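Local structure of insect group II chitinase (Ostrinia furnacalis, 5Y2A) at residues 124-129 against 176-181; 132-137 against 170-175; 192-197 against 222-227; 246-251 against 279-284. The protein hydrolyses chitin as a glycoside hydrolase family 18 chitinase, probably cleaving internal beta-1,4 links between N-acetylglucosamine units during insect chitin turnover. All coordinates share one frame; numbering follows the deposited sequence.

Contact 1 (124-129 against 176-181); sequences WEYPKC and YAYNVP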
loop_
_atom_site.group_PDB
_atom_site.type_symbol
_atom_site.label_atom_id
_atom_site.label_comp_id
_atom_site.label_asym_id
_atom_site.label_seq_id
_atom_site.Cartn_x
_atom_site.Cartn_y
_atom_site.Cartn_z
ATOM N N TRP A 124 5.623 12.588 13.606
ATOM C CA TRP A 124 4.733 13.271 12.675
ATOM C C TRP A 124 5.485 13.578 11.385
ATOM O O TRP A 124 6.492 14.293 11.401
ATOM C CB TRP A 124 4.187 14.548 13.310
ATOM C CG TRP A 124 3.301 15.373 12.410
ATOM C CD1 TRP A 124 2.689 14.976 11.252
ATOM C CD2 TRP A 124 2.922 16.737 12.614
ATOM N NE1 TRP A 124 1.969 16.017 10.717
ATOM C CE2 TRP A 124 2.098 17.110 11.535
ATOM C CE3 TRP A 124 3.210 17.684 13.606
ATOM C CZ2 TRP A 124 1.542 18.387 11.427
ATOM C CZ3 TRP A 124 2.663 18.952 13.493
ATOM C CH2 TRP A 124 1.841 19.292 12.412
ATOM N N GLU A 125 4.990 13.059 10.262
ATOM C CA GLU A 125 5.662 13.186 8.973
ATOM C C GLU A 125 4.781 13.974 8.004
ATOM O O GLU A 125 4.071 13.384 7.185
ATOM C CB GLU A 125 6.021 11.781 8.407
ATOM C CG GLU A 125 6.802 10.914 9.390
ATOM C CD GLU A 125 7.317 9.607 8.801
ATOM O OE1 GLU A 125 7.162 9.375 7.582
ATOM O OE2 GLU A 125 7.891 8.807 9.575
ATOM N N TYR A 126 4.859 15.306 8.031
ATOM C CA TYR A 126 5.748 16.126 8.854
ATOM C C TYR A 126 5.010 17.418 9.175
ATOM O O TYR A 126 4.016 17.732 8.513
ATOM C CB TYR A 126 7.060 16.463 8.132
ATOM C CG TYR A 126 7.886 15.267 7.769
ATOM C CD1 TYR A 126 7.700 14.602 6.562
ATOM C CD2 TYR A 126 8.821 14.758 8.659
ATOM C CE1 TYR A 126 8.454 13.480 6.240
ATOM C CE2 TYR A 126 9.559 13.639 8.349
ATOM C CZ TYR A 126 9.377 12.999 7.143
ATOM O OH TYR A 126 10.128 11.880 6.850
ATOM N N PRO A 127 5.480 18.185 10.166
ATOM C CA PRO A 127 4.912 19.520 10.378
ATOM C C PRO A 127 4.955 20.298 9.072
ATOM O O PRO A 127 5.956 20.267 8.354
ATOM C CB PRO A 127 5.837 20.128 11.430
ATOM C CG PRO A 127 6.212 18.918 12.264
ATOM C CD PRO A 127 6.472 17.857 11.216
ATOM N N LYS A 128 3.835 20.956 8.748
ATOM C CA LYS A 128 3.697 21.734 7.525
ATOM C C LYS A 128 3.659 20.833 6.277
ATOM O O LYS A 128 2.687 20.836 5.523
ATOM C CB LYS A 128 4.807 22.784 7.384
ATOM C CG LYS A 128 4.898 23.398 5.996
ATOM C CD LYS A 128 4.264 24.771 5.933
ATOM C CE LYS A 128 4.611 25.472 4.629
ATOM N NZ LYS A 128 3.416 25.667 3.780
ATOM N N CYS A 129 4.725 20.050 6.056
ATOM C CA CYS A 129 4.820 19.177 4.883
ATOM C C CYS A 129 4.145 17.837 5.189
ATOM O O CYS A 129 4.802 16.802 5.362
ATOM C CB CYS A 129 6.275 18.978 4.480
ATOM S SG CYS A 129 7.219 20.500 4.151
ATOM N N TYR A 176 11.034 23.797 6.400
ATOM C CA TYR A 176 9.619 24.075 6.597
ATOM C C TYR A 176 9.117 23.676 7.979
ATOM O O TYR A 176 8.208 24.324 8.512
ATOM C CB TYR A 176 8.800 23.331 5.546
ATOM C CG TYR A 176 8.669 23.981 4.185
ATOM C CD1 TYR A 176 8.056 25.221 4.031
ATOM C CD2 TYR A 176 9.137 23.340 3.050
ATOM C CE1 TYR A 176 7.911 25.795 2.779
ATOM C CE2 TYR A 176 9.006 23.907 1.796
ATOM C CZ TYR A 176 8.393 25.138 1.667
ATOM O OH TYR A 176 8.264 25.691 0.413
ATOM N N ALA A 177 9.661 22.611 8.566
ATOM C CA ALA A 177 8.985 21.928 9.662
ATOM C C ALA A 177 9.533 22.245 11.044
ATOM O O ALA A 177 8.770 22.206 12.014
ATOM C CB ALA A 177 9.045 20.405 9.453
ATOM N N TYR A 178 10.828 22.534 11.182
ATOM C CA TYR A 178 11.483 22.429 12.481
ATOM C C TYR A 178 12.094 23.747 12.937
ATOM O O TYR A 178 12.861 24.379 12.202
ATOM C CB TYR A 178 12.562 21.343 12.448
ATOM C CG TYR A 178 12.032 19.987 12.037
ATOM C CD1 TYR A 178 10.968 19.404 12.717
ATOM C CD2 TYR A 178 12.596 19.291 10.980
ATOM C CE1 TYR A 178 10.475 18.160 12.346
ATOM C CE2 TYR A 178 12.110 18.046 10.601
ATOM C CZ TYR A 178 11.050 17.490 11.293
ATOM O OH TYR A 178 10.567 16.252 10.918
ATOM N N ASN A 179 11.743 24.145 14.158
ATOM C CA ASN A 179 12.513 25.098 14.951
ATOM C C ASN A 179 13.633 24.288 15.589
ATOM O O ASN A 179 13.497 23.763 16.694
ATOM C CB ASN A 179 11.629 25.771 15.994
ATOM C CG ASN A 179 12.371 26.818 16.821
ATOM O OD1 ASN A 179 13.586 26.745 17.006
ATOM N ND2 ASN A 179 11.629 27.798 17.325
ATOM N N VAL A 180 14.753 24.180 14.871
ATOM C CA VAL A 180 15.807 23.251 15.280
ATOM C C VAL A 180 16.371 23.575 16.660
ATOM O O VAL A 180 16.505 22.650 17.476
ATOM C CB VAL A 180 16.892 23.174 14.193
ATOM C CG1 VAL A 180 18.091 22.380 14.696
ATOM C CG2 VAL A 180 16.314 22.547 12.924
ATOM N N PRO A 181 16.716 24.830 16.992
ATOM C CA PRO A 181 17.250 25.089 18.344
ATOM C C PRO A 181 16.294 24.707 19.464
ATOM O O PRO A 181 16.730 24.167 20.489
ATOM C CB PRO A 181 17.530 26.600 18.323
ATOM C CG PRO A 181 17.730 26.926 16.891
ATOM C CD PRO A 181 16.765 26.043 16.154
HETATM O O HOH W 1 9.012 14.835 12.398
#
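Tyr176 packs beside both Lys128 and Cys129. The bend at chi2 (102°) brings the Lys128 chain to the ring, with CE 3.5 Å from Tyr176 CD1; a second bend at chi4 (114°) turns NZ to the carbonyl oxygens of Cys134 and Gly137. Cys129 SG, disulfide-bonded to Cys134, makes an oblique sulfur-aromatic contact 4.4 Å from the Tyr176 ring centroid. An alanine in place of Tyr176 would probably open a gap beside the disulfide and leave the lysine methylenes without their aromatic neighbour. Ala177 CB meets Pro127 CB at 3.8 Å. Just past the helix end, Tyr178 OH lies 3.2 Å from Tyr126 CD2, at the ring edge. Tyr178 OH donates to a water at 2.6 Å, which donates to Trp124 O at 2.8 Å; Tyr178 OH also bonds Ser168 N. The loop, carrying the end of the family 18 DxxDxDxE signature from barrel strand 119-123 and a cis peptide before Tyr126, rests on helix 171-177, while Phe145 of helix 141-159 touches Pro127.

Contact 2 (132-137 against 170-175); sequences VECEKG and SKRVID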
loop_
_atom_site.group_PDB
_atom_site.type_symbol
_atom_site.label_atom_id
_atom_site.label_comp_id
_atom_site.label_asym_id
_atom_site.label_seq_id
_atom_site.Cartn_x
_atom_site.Cartn_y
_atom_site.Cartn_z
ATOM N N VAL A 132 5.042 14.988 3.194
ATOM C CA VAL A 132 6.006 15.729 2.368
ATOM C C VAL A 132 5.344 16.637 1.329
ATOM O O VAL A 132 6.001 17.102 0.391
ATOM C CB VAL A 132 7.047 14.790 1.706
ATOM C CG1 VAL A 132 7.536 13.748 2.702
ATOM C CG2 VAL A 132 6.556 14.145 0.408
ATOM N N GLU A 133 4.074 16.971 1.523
ATOM C CA GLU A 133 3.384 17.937 0.659
ATOM C C GLU A 133 3.408 19.292 1.364
ATOM O O GLU A 133 2.481 19.650 2.095
ATOM C CB GLU A 133 1.969 17.465 0.353
ATOM C CG GLU A 133 1.894 16.159 -0.414
ATOM C CD GLU A 133 0.559 15.972 -1.109
ATOM O OE1 GLU A 133 -0.487 16.036 -0.426
ATOM O OE2 GLU A 133 0.552 15.778 -2.341
ATOM N N CYS A 134 4.484 20.055 1.128
ATOM C CA CYS A 134 4.747 21.273 1.893
ATOM C C CYS A 134 3.761 22.397 1.599
ATOM O O CYS A 134 3.615 23.301 2.428
ATOM C CB CYS A 134 6.171 21.762 1.624
ATOM S SG CYS A 134 7.447 20.580 2.127
ATOM N N GLU A 135 3.068 22.361 0.461
ATOM C CA GLU A 135 2.067 23.378 0.149
ATOM C C GLU A 135 0.768 23.179 0.910
ATOM O O GLU A 135 -0.125 24.029 0.835
ATOM C CB GLU A 135 1.777 23.404 -1.357
ATOM C CG GLU A 135 1.061 22.168 -1.900
ATOM C CD GLU A 135 2.003 21.002 -2.175
ATOM O OE1 GLU A 135 3.208 21.120 -1.861
ATOM O OE2 GLU A 135 1.534 19.966 -2.698
ATOM N N LYS A 136 0.614 21.982 1.475
ATOM C CA LYS A 136 -0.572 21.552 2.233
ATOM C C LYS A 136 -0.870 22.117 3.631
ATOM O O LYS A 136 -2.019 22.420 3.955
ATOM C CB LYS A 136 -0.610 20.019 2.298
ATOM C CG LYS A 136 -0.566 19.339 0.940
ATOM C CD LYS A 136 -1.840 19.596 0.152
ATOM C CE LYS A 136 -1.725 19.073 -1.270
ATOM N NZ LYS A 136 -2.268 17.693 -1.401
ATOM N N GLY A 137 0.168 22.234 4.453
ATOM C CA GLY A 137 0.038 22.671 5.818
ATOM C C GLY A 137 0.338 24.143 5.997
ATOM O O GLY A 137 0.972 24.785 5.152
ATOM N N SER A 170 15.225 15.524 4.820
ATOM C CA SER A 170 15.112 16.363 3.630
ATOM C C SER A 170 15.394 17.807 4.021
ATOM O O SER A 170 14.730 18.346 4.910
ATOM C CB SER A 170 13.718 16.245 3.017
ATOM O OG SER A 170 13.447 17.342 2.152
ATOM N N LYS A 171 16.381 18.427 3.368
ATOM C CA LYS A 171 16.670 19.830 3.654
ATOM C C LYS A 171 15.410 20.675 3.518
ATOM O O LYS A 171 15.072 21.463 4.408
ATOM C CB LYS A 171 17.760 20.359 2.721
ATOM C CG LYS A 171 18.102 21.830 2.978
ATOM C CD LYS A 171 19.003 22.402 1.901
ATOM C CE LYS A 171 19.357 23.861 2.181
ATOM N NZ LYS A 171 18.171 24.702 2.492
ATOM N N ARG A 172 14.700 20.503 2.400
ATOM C CA ARG A 172 13.447 21.214 2.155
ATOM C C ARG A 172 12.481 21.090 3.328
ATOM O O ARG A 172 11.978 22.095 3.846
ATOM C CB ARG A 172 12.800 20.674 0.877
ATOM C CG ARG A 172 11.474 21.313 0.535
ATOM C CD ARG A 172 10.895 20.769 -0.765
ATOM N NE ARG A 172 9.620 21.414 -1.069
ATOM C CZ ARG A 172 8.463 20.779 -1.214
ATOM N NH1 ARG A 172 8.400 19.460 -1.089
ATOM N NH2 ARG A 172 7.362 21.470 -1.489
ATOM N N VAL A 173 12.203 19.853 3.758
ATOM C CA VAL A 173 11.235 19.636 4.832
ATOM C C VAL A 173 11.754 20.200 6.148
ATOM O O VAL A 173 10.987 20.759 6.942
ATOM C CB VAL A 173 10.892 18.137 4.960
ATOM C CG1 VAL A 173 9.971 17.895 6.152
ATOM C CG2 VAL A 173 10.246 17.618 3.678
ATOM N N ILE A 174 13.050 20.037 6.418
ATOM C CA ILE A 174 13.614 20.569 7.656
ATOM C C ILE A 174 13.378 22.071 7.741
ATOM O O ILE A 174 12.955 22.591 8.781
ATOM C CB ILE A 174 15.110 20.226 7.755
ATOM C CG1 ILE A 174 15.288 18.716 7.963
ATOM C CG2 ILE A 174 15.770 21.016 8.893
ATOM C CD1 ILE A 174 16.640 18.205 7.551
ATOM N N ASP A 175 13.613 22.783 6.633
ATOM C CA ASP A 175 13.425 24.233 6.620
ATOM C C ASP A 175 11.973 24.602 6.899
ATOM O O ASP A 175 11.695 25.595 7.578
ATOM C CB ASP A 175 13.859 24.808 5.271
ATOM C CG ASP A 175 15.351 24.707 5.043
ATOM O OD1 ASP A 175 16.094 24.557 6.035
ATOM O OD2 ASP A 175 15.778 24.788 3.869
HETATM O O HOH W 2 5.160 19.493 -1.953
HETATM O O HOH W 3 5.586 23.519 -2.417
#
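Cys134 and Arg172 meet by packing, with no direct hydrogen bond. Cys134 SG sits 3.4 Å above the guanidinium plane of Arg172, over its centre, and Cys134 CB covers the same group at 3.3 Å from Arg172 NH2. Arg172 gets there because its CG is anti to the backbone N (chi1 179°) and the chain runs fully extended to NE. The electrostatic part is indirect. Glu135 OE1 and Arg172 NH2 stay 4.2 Å apart, too far for a salt bridge, although carboxylate and guanidinium are nearly coplanar, 28° apart. A water in the guanidinium plane closes the gap: it accepts from Arg172 NH2 at 3.0 Å, donates to Glu135 OE1 at 2.5 Å and accepts from Cys134 N. A second water joins the same two charged groups weakly. The apolar share is slight, Cys134 SG to Val173 CG2 at 4.4 Å. Within the helix segment, Val173 N donates to Ser170 OG at 3.2 Å, a capping bond from Ser170 at the N-cap position. The contact joins two segments that follow neighbouring strands of the family 18 TIM barrel: the loop after strand 119-123, closed by the Cys129-Cys134 disulfide, and the first turns of helix 171-177, after strand 162-167.

Contact 3 (192-197 against 222-227); sequences LMTYDY and FNVNFT. With NAG (2-acetamido-2-deoxy-beta-D-glucopyranose), chain C.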
loop_
_atom_site.group_PDB
_atom_site.type_symbol
_atom_site.label_atom_id
_atom_site.label_comp_id
_atom_site.label_asym_id
_atom_site.label_seq_id
_atom_site.Cartn_x
_atom_site.Cartn_y
_atom_site.Cartn_z
ATOM N N LEU A 192 17.280 11.240 13.486
ATOM C CA LEU A 192 17.261 11.633 12.083
ATOM C C LEU A 192 16.836 10.442 11.236
ATOM O O LEU A 192 17.471 9.385 11.283
ATOM C CB LEU A 192 18.640 12.123 11.655
ATOM C CG LEU A 192 19.273 13.221 12.517
ATOM C CD1 LEU A 192 20.700 13.465 12.042
ATOM C CD2 LEU A 192 18.448 14.502 12.451
ATOM N N MET A 193 15.764 10.600 10.458
ATOM C CA MET A 193 15.331 9.519 9.567
ATOM C C MET A 193 16.164 9.572 8.286
ATOM O O MET A 193 15.691 9.885 7.190
ATOM C CB MET A 193 13.838 9.603 9.303
ATOM C CG MET A 193 13.025 9.257 10.537
ATOM S SD MET A 193 11.246 9.244 10.218
ATOM C CE MET A 193 10.963 10.997 10.158
ATOM N N THR A 194 17.442 9.230 8.453
ATOM C CA THR A 194 18.437 9.319 7.385
ATOM C C THR A 194 18.348 8.111 6.445
ATOM O O THR A 194 19.273 7.316 6.302
ATOM C CB THR A 194 19.822 9.474 8.001
ATOM O OG1 THR A 194 19.904 8.704 9.211
ATOM C CG2 THR A 194 20.070 10.936 8.346
ATOM N N TYR A 195 17.189 7.993 5.797
ATOM C CA TYR A 195 16.944 6.936 4.825
ATOM C C TYR A 195 15.751 7.335 3.970
ATOM O O TYR A 195 15.105 8.357 4.209
ATOM C CB TYR A 195 16.715 5.583 5.504
ATOM C CG TYR A 195 15.902 5.641 6.775
ATOM C CD1 TYR A 195 14.530 5.894 6.738
ATOM C CD2 TYR A 195 16.501 5.435 8.010
ATOM C CE1 TYR A 195 13.780 5.937 7.904
ATOM C CE2 TYR A 195 15.758 5.483 9.181
ATOM C CZ TYR A 195 14.403 5.732 9.121
ATOM O OH TYR A 195 13.666 5.773 10.280
ATOM N N ASP A 196 15.454 6.498 2.977
ATOM C CA ASP A 196 14.458 6.806 1.954
ATOM C C ASP A 196 14.823 8.089 1.208
ATOM O O ASP A 196 13.952 8.855 0.797
ATOM C CB ASP A 196 13.047 6.896 2.551
ATOM C CG ASP A 196 12.623 5.610 3.232
ATOM O OD1 ASP A 196 13.160 4.540 2.874
ATOM O OD2 ASP A 196 11.776 5.670 4.143
ATOM N N TYR A 197 16.124 8.340 1.047
ATOM C CA TYR A 197 16.549 9.436 0.182
ATOM C C TYR A 197 16.143 9.176 -1.260
ATOM O O TYR A 197 15.905 10.124 -2.019
ATOM C CB TYR A 197 18.064 9.620 0.249
ATOM C CG TYR A 197 18.608 10.202 1.531
ATOM C CD1 TYR A 197 18.747 11.578 1.688
ATOM C CD2 TYR A 197 19.018 9.378 2.570
ATOM C CE1 TYR A 197 19.275 12.121 2.854
ATOM C CE2 TYR A 197 19.544 9.908 3.739
ATOM C CZ TYR A 197 19.673 11.279 3.877
ATOM O OH TYR A 197 20.197 11.803 5.041
ATOM N N PHE A 222 21.223 15.146 -0.607
ATOM C CA PHE A 222 20.552 13.862 -0.381
ATOM C C PHE A 222 21.549 12.802 0.098
ATOM O O PHE A 222 21.797 11.794 -0.559
ATOM C CB PHE A 222 19.835 13.406 -1.647
ATOM C CG PHE A 222 18.458 13.983 -1.810
ATOM C CD1 PHE A 222 18.268 15.356 -1.873
ATOM C CD2 PHE A 222 17.351 13.153 -1.906
ATOM C CE1 PHE A 222 17.000 15.892 -2.030
ATOM C CE2 PHE A 222 16.079 13.686 -2.056
ATOM C CZ PHE A 222 15.905 15.056 -2.119
ATOM N N ASN A 223 22.146 13.056 1.260
ATOM C CA ASN A 223 23.057 12.080 1.844
ATOM C C ASN A 223 23.151 12.324 3.342
ATOM O O ASN A 223 22.899 13.431 3.827
ATOM C CB ASN A 223 24.443 12.133 1.187
ATOM C CG ASN A 223 25.077 13.508 1.266
ATOM O OD1 ASN A 223 25.752 13.829 2.239
ATOM N ND2 ASN A 223 24.877 14.322 0.229
ATOM N N VAL A 224 23.521 11.263 4.070
ATOM C CA VAL A 224 23.520 11.317 5.534
ATOM C C VAL A 224 24.438 12.421 6.037
ATOM O O VAL A 224 24.089 13.176 6.958
ATOM C CB VAL A 224 23.928 9.950 6.115
ATOM C CG1 VAL A 224 24.097 10.037 7.629
ATOM C CG2 VAL A 224 22.901 8.880 5.744
ATOM N N ASN A 225 25.632 12.523 5.455
ATOM C CA ASN A 225 26.614 13.478 5.955
ATOM C C ASN A 225 26.099 14.910 5.851
ATOM O O ASN A 225 26.250 15.697 6.793
ATOM C CB ASN A 225 27.930 13.312 5.202
ATOM C CG ASN A 225 29.001 14.255 5.697
ATOM O OD1 ASN A 225 29.226 14.391 6.900
ATOM N ND2 ASN A 225 29.657 14.926 4.766
ATOM N N PHE A 226 25.448 15.262 4.739
ATOM C CA PHE A 226 24.867 16.597 4.662
ATOM C C PHE A 226 23.785 16.770 5.715
ATOM O O PHE A 226 23.759 17.777 6.433
ATOM C CB PHE A 226 24.291 16.887 3.274
ATOM C CG PHE A 226 23.698 18.269 3.164
ATOM C CD1 PHE A 226 22.404 18.532 3.611
ATOM C CD2 PHE A 226 24.450 19.318 2.655
ATOM C CE1 PHE A 226 21.872 19.805 3.542
ATOM C CE2 PHE A 226 23.922 20.590 2.575
ATOM C CZ PHE A 226 22.633 20.837 3.024
ATOM N N THR A 227 22.873 15.797 5.812
ATOM C CA THR A 227 21.763 15.899 6.755
ATOM C C THR A 227 22.258 16.180 8.167
ATOM O O THR A 227 21.722 17.049 8.869
ATOM C CB THR A 227 20.939 14.610 6.737
ATOM O OG1 THR A 227 20.441 14.368 5.413
ATOM C CG2 THR A 227 19.786 14.715 7.711
HETATM C C1 NAG C . 30.679 15.869 5.114
HETATM C C2 NAG C . 31.911 15.750 4.227
HETATM C C3 NAG C . 32.921 16.849 4.568
HETATM C C4 NAG C . 32.269 18.228 4.568
HETATM C C5 NAG C . 30.991 18.213 5.403
HETATM C C6 NAG C . 30.204 19.503 5.313
HETATM C C7 NAG C . 32.792 13.661 3.293
HETATM C C8 NAG C . 33.503 12.372 3.583
HETATM N N2 NAG C . 32.540 14.444 4.347
HETATM O O3 NAG C . 33.979 16.782 3.618
HETATM O O4 NAG C . 33.115 19.177 5.212
HETATM O O5 NAG C . 30.118 17.158 4.974
HETATM O O6 NAG C . 29.634 19.683 4.023
HETATM O O7 NAG C . 32.450 13.971 2.159
#
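Tyr197 and Thr227 reach for each other tip to tip, with Tyr197 OH donating to Thr227 OG1 at 2.6 Å. The acceptor lies at the ring edge, in its plane, and Thr227 OG1 has a further hydrogen bond with Ala169 O. With CG beside the backbone N (chi1 -72°), the Tyr197 ring runs alongside the start of helix 224-233: Asn223 CA stands 3.9 Å above one face, offset toward the rim, and Val224 CG2 comes 4.0 Å from Tyr197 CE2. A phenylalanine in place of Tyr197 would probably leave Thr227 OG1, in this buried spot, without its tyrosine donor. Phe222 turns its ring edge to Tyr197 O, with CD2 3.4 Å away. Thr227 also offers its methyl, CG2 lying 3.8 Å from Thr194 CG2, while Thr194 CB packs on Val224 CG2 at 3.9 Å. Asn223 N-caps the helix, its OD1 accepting from Phe226 N. Asn225, which takes no part in the packing, is joined through ND2 to C1 of an N-acetylglucosamine at 1.4 Å; with Phe226 and Thr227 it forms an N-glycosylation sequon. The loop holds the Met-Thr-Tyr-Asp stretch that follows the sixth barrel strand of family 18 chitinases.

Contact 4 (246-251 against 279-284); sequences PFYGQS and RGFLSF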
loop_
_atom_site.group_PDB
_atom_site.type_symbol
_atom_site.label_atom_id
_atom_site.label_comp_id
_atom_site.label_asym_id
_atom_site.label_seq_id
_atom_site.Cartn_x
_atom_site.Cartn_y
_atom_site.Cartn_z
ATOM N N PRO A 246 18.829 2.310 7.941
ATOM C CA PRO A 246 17.762 1.421 7.458
ATOM C C PRO A 246 18.232 -0.031 7.457
ATOM O O PRO A 246 19.344 -0.338 7.020
ATOM C CB PRO A 246 17.505 1.923 6.032
ATOM C CG PRO A 246 18.874 2.412 5.587
ATOM C CD PRO A 246 19.514 3.007 6.836
ATOM N N PHE A 247 17.379 -0.927 7.957
ATOM C CA PHE A 247 17.621 -2.364 7.911
ATOM C C PHE A 247 16.873 -3.026 6.753
ATOM O O PHE A 247 16.530 -4.212 6.821
ATOM C CB PHE A 247 17.231 -3.016 9.243
ATOM C CG PHE A 247 18.196 -2.744 10.391
ATOM C CD1 PHE A 247 19.317 -1.940 10.218
ATOM C CD2 PHE A 247 17.976 -3.317 11.643
ATOM C CE1 PHE A 247 20.203 -1.704 11.280
ATOM C CE2 PHE A 247 18.848 -3.084 12.715
ATOM C CZ PHE A 247 19.968 -2.283 12.530
ATOM N N TYR A 248 16.631 -2.272 5.680
ATOM C CA TYR A 248 15.848 -2.722 4.539
ATOM C C TYR A 248 16.381 -2.015 3.305
ATOM O O TYR A 248 17.128 -1.037 3.400
ATOM C CB TYR A 248 14.354 -2.405 4.710
ATOM C CG TYR A 248 14.124 -0.916 4.781
ATOM C CD1 TYR A 248 14.248 -0.239 5.987
ATOM C CD2 TYR A 248 13.832 -0.175 3.635
ATOM C CE1 TYR A 248 14.080 1.127 6.061
ATOM C CE2 TYR A 248 13.663 1.198 3.699
ATOM C CZ TYR A 248 13.786 1.840 4.922
ATOM O OH TYR A 248 13.615 3.200 5.014
ATOM N N GLY A 249 15.951 -2.483 2.143
ATOM C CA GLY A 249 16.339 -1.882 0.883
ATOM C C GLY A 249 15.145 -1.314 0.142
ATOM O O GLY A 249 14.011 -1.748 0.340
ATOM N N GLN A 250 15.410 -0.315 -0.694
ATOM C CA GLN A 250 14.431 0.175 -1.652
ATOM C C GLN A 250 14.657 -0.547 -2.971
ATOM O O GLN A 250 15.774 -0.541 -3.498
ATOM C CB GLN A 250 14.561 1.688 -1.843
ATOM C CG GLN A 250 14.123 2.508 -0.640
ATOM C CD GLN A 250 12.615 2.616 -0.532
ATOM O OE1 GLN A 250 11.883 2.227 -1.444
ATOM N NE2 GLN A 250 12.139 3.136 0.595
ATOM N N SER A 251 13.607 -1.176 -3.495
ATOM C CA SER A 251 13.718 -2.011 -4.679
ATOM C C SER A 251 13.043 -1.352 -5.872
ATOM O O SER A 251 12.110 -0.550 -5.727
ATOM C CB SER A 251 13.104 -3.392 -4.447
ATOM O OG SER A 251 11.695 -3.296 -4.433
ATOM N N ARG A 279 5.750 -4.230 -2.639
ATOM C CA ARG A 279 6.585 -3.868 -3.773
ATOM C C ARG A 279 7.328 -2.571 -3.468
ATOM O O ARG A 279 6.773 -1.640 -2.882
ATOM C CB ARG A 279 5.735 -3.700 -5.036
ATOM C CG ARG A 279 5.066 -4.982 -5.578
ATOM C CD ARG A 279 4.360 -4.644 -6.888
ATOM N NE ARG A 279 5.341 -4.284 -7.911
ATOM C CZ ARG A 279 5.809 -5.113 -8.838
ATOM N NH1 ARG A 279 5.332 -6.347 -8.935
ATOM N NH2 ARG A 279 6.721 -4.692 -9.702
ATOM N N GLY A 280 8.592 -2.510 -3.877
ATOM C CA GLY A 280 9.453 -1.379 -3.586
ATOM C C GLY A 280 10.282 -1.516 -2.328
ATOM O O GLY A 280 11.132 -0.656 -2.074
ATOM N N PHE A 281 10.131 -2.616 -1.591
ATOM C CA PHE A 281 10.684 -2.764 -0.256
ATOM C C PHE A 281 11.166 -4.200 -0.092
ATOM O O PHE A 281 10.477 -5.136 -0.506
ATOM C CB PHE A 281 9.600 -2.404 0.783
ATOM C CG PHE A 281 10.022 -2.561 2.210
ATOM C CD1 PHE A 281 9.949 -3.794 2.846
ATOM C CD2 PHE A 281 10.439 -1.459 2.941
ATOM C CE1 PHE A 281 10.320 -3.932 4.170
ATOM C CE2 PHE A 281 10.811 -1.591 4.271
ATOM C CZ PHE A 281 10.750 -2.828 4.883
ATOM N N LEU A 282 12.357 -4.373 0.482
ATOM C CA LEU A 282 12.866 -5.698 0.837
ATOM C C LEU A 282 13.621 -5.588 2.151
ATOM O O LEU A 282 14.440 -4.679 2.318
ATOM C CB LEU A 282 13.801 -6.267 -0.247
ATOM C CG LEU A 282 13.222 -6.627 -1.622
ATOM C CD1 LEU A 282 14.343 -6.965 -2.608
ATOM C CD2 LEU A 282 12.238 -7.794 -1.512
ATOM N N SER A 283 13.343 -6.502 3.080
ATOM C CA SER A 283 14.113 -6.552 4.315
ATOM C C SER A 283 15.549 -6.958 4.014
ATOM O O SER A 283 15.852 -7.530 2.963
ATOM C CB SER A 283 13.496 -7.548 5.300
ATOM O OG SER A 283 13.689 -8.884 4.847
ATOM N N PHE A 284 16.441 -6.662 4.959
ATOM C CA PHE A 284 17.825 -7.086 4.789
ATOM C C PHE A 284 17.916 -8.597 4.613
ATOM O O PHE A 284 18.692 -9.079 3.781
ATOM C CB PHE A 284 18.687 -6.634 5.969
ATOM C CG PHE A 284 20.151 -6.989 5.809
ATOM C CD1 PHE A 284 20.887 -6.490 4.738
ATOM C CD2 PHE A 284 20.776 -7.840 6.707
ATOM C CE1 PHE A 284 22.224 -6.820 4.579
ATOM C CE2 PHE A 284 22.121 -8.174 6.552
ATOM C CZ PHE A 284 22.841 -7.664 5.486
HETATM O O HOH W 4 10.294 -5.169 -3.232
#
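An antiparallel strand pair joins residues 248-251 to residues 281-283, their directions 154° apart. Gly249 and Leu282 form its hydrogen-bonded pair: Gly249 N donates to Leu282 O at 2.7 Å, almost straight at 172°, and Leu282 N returns a 3.1 Å bond to Gly249 O. Beyond the bridges, Ser251 N donates to Gly280 O at 2.9 Å, and Phe284 N bonds Phe247 O at 3.1 Å. The longer strand, 241-254, begins as a strand of the TIM barrel; its extension, paired with 281-283, 266-269 and 315-318, is consistent with the alpha+beta insertion domain found in many family 18 chitinases. Phe281 brings CE2 over one face of the Tyr248 ring, 3.4 Å from Tyr248 CD2. The planes are 19° from parallel but displaced, with the Tyr248 and Phe281 centroids 5.0 Å apart, so little ring area overlaps. Tyr248 OH and Gln250 NE2 both bond Asp196 OD1, pinning the polar ends of these two residues. Gln250 OE1 lies 3.0 Å from Gly280 O; both are acceptors, so this is no hydrogen bond. Gly280 has backbone angles at which a CB would strike the preceding carbonyl oxygen. A water hydrogen-bonds Ser251 OG at 2.6 Å and probably donates to Phe281 O.

Contacts 1, 3 and 4 are buried, whereas contact 2 is only partly so, with Arg172 and Glu135 exposed. Contacts 1 and 2 share helix 171-177 and the loop after strand 119-123; their centres are about 7 Å apart and the Cys129-Cys134 disulfide joins them. Contact 1 is largely apolar and aromatic; contact 2 relies on a guanidinium packed against a cysteine sulfur, and on bridging water. Contact 3 adds a buried hydroxyl pair, and Met193 touches Glu125 and Tyr126 of contact 1. Contacts 1 to 3 hold loops and helices that follow barrel strands. Contact 4, mainly backbone pairing, belongs to the inserted sheet; it meets contact 3 through Asp196 and through Tyr195 packing on Pro246.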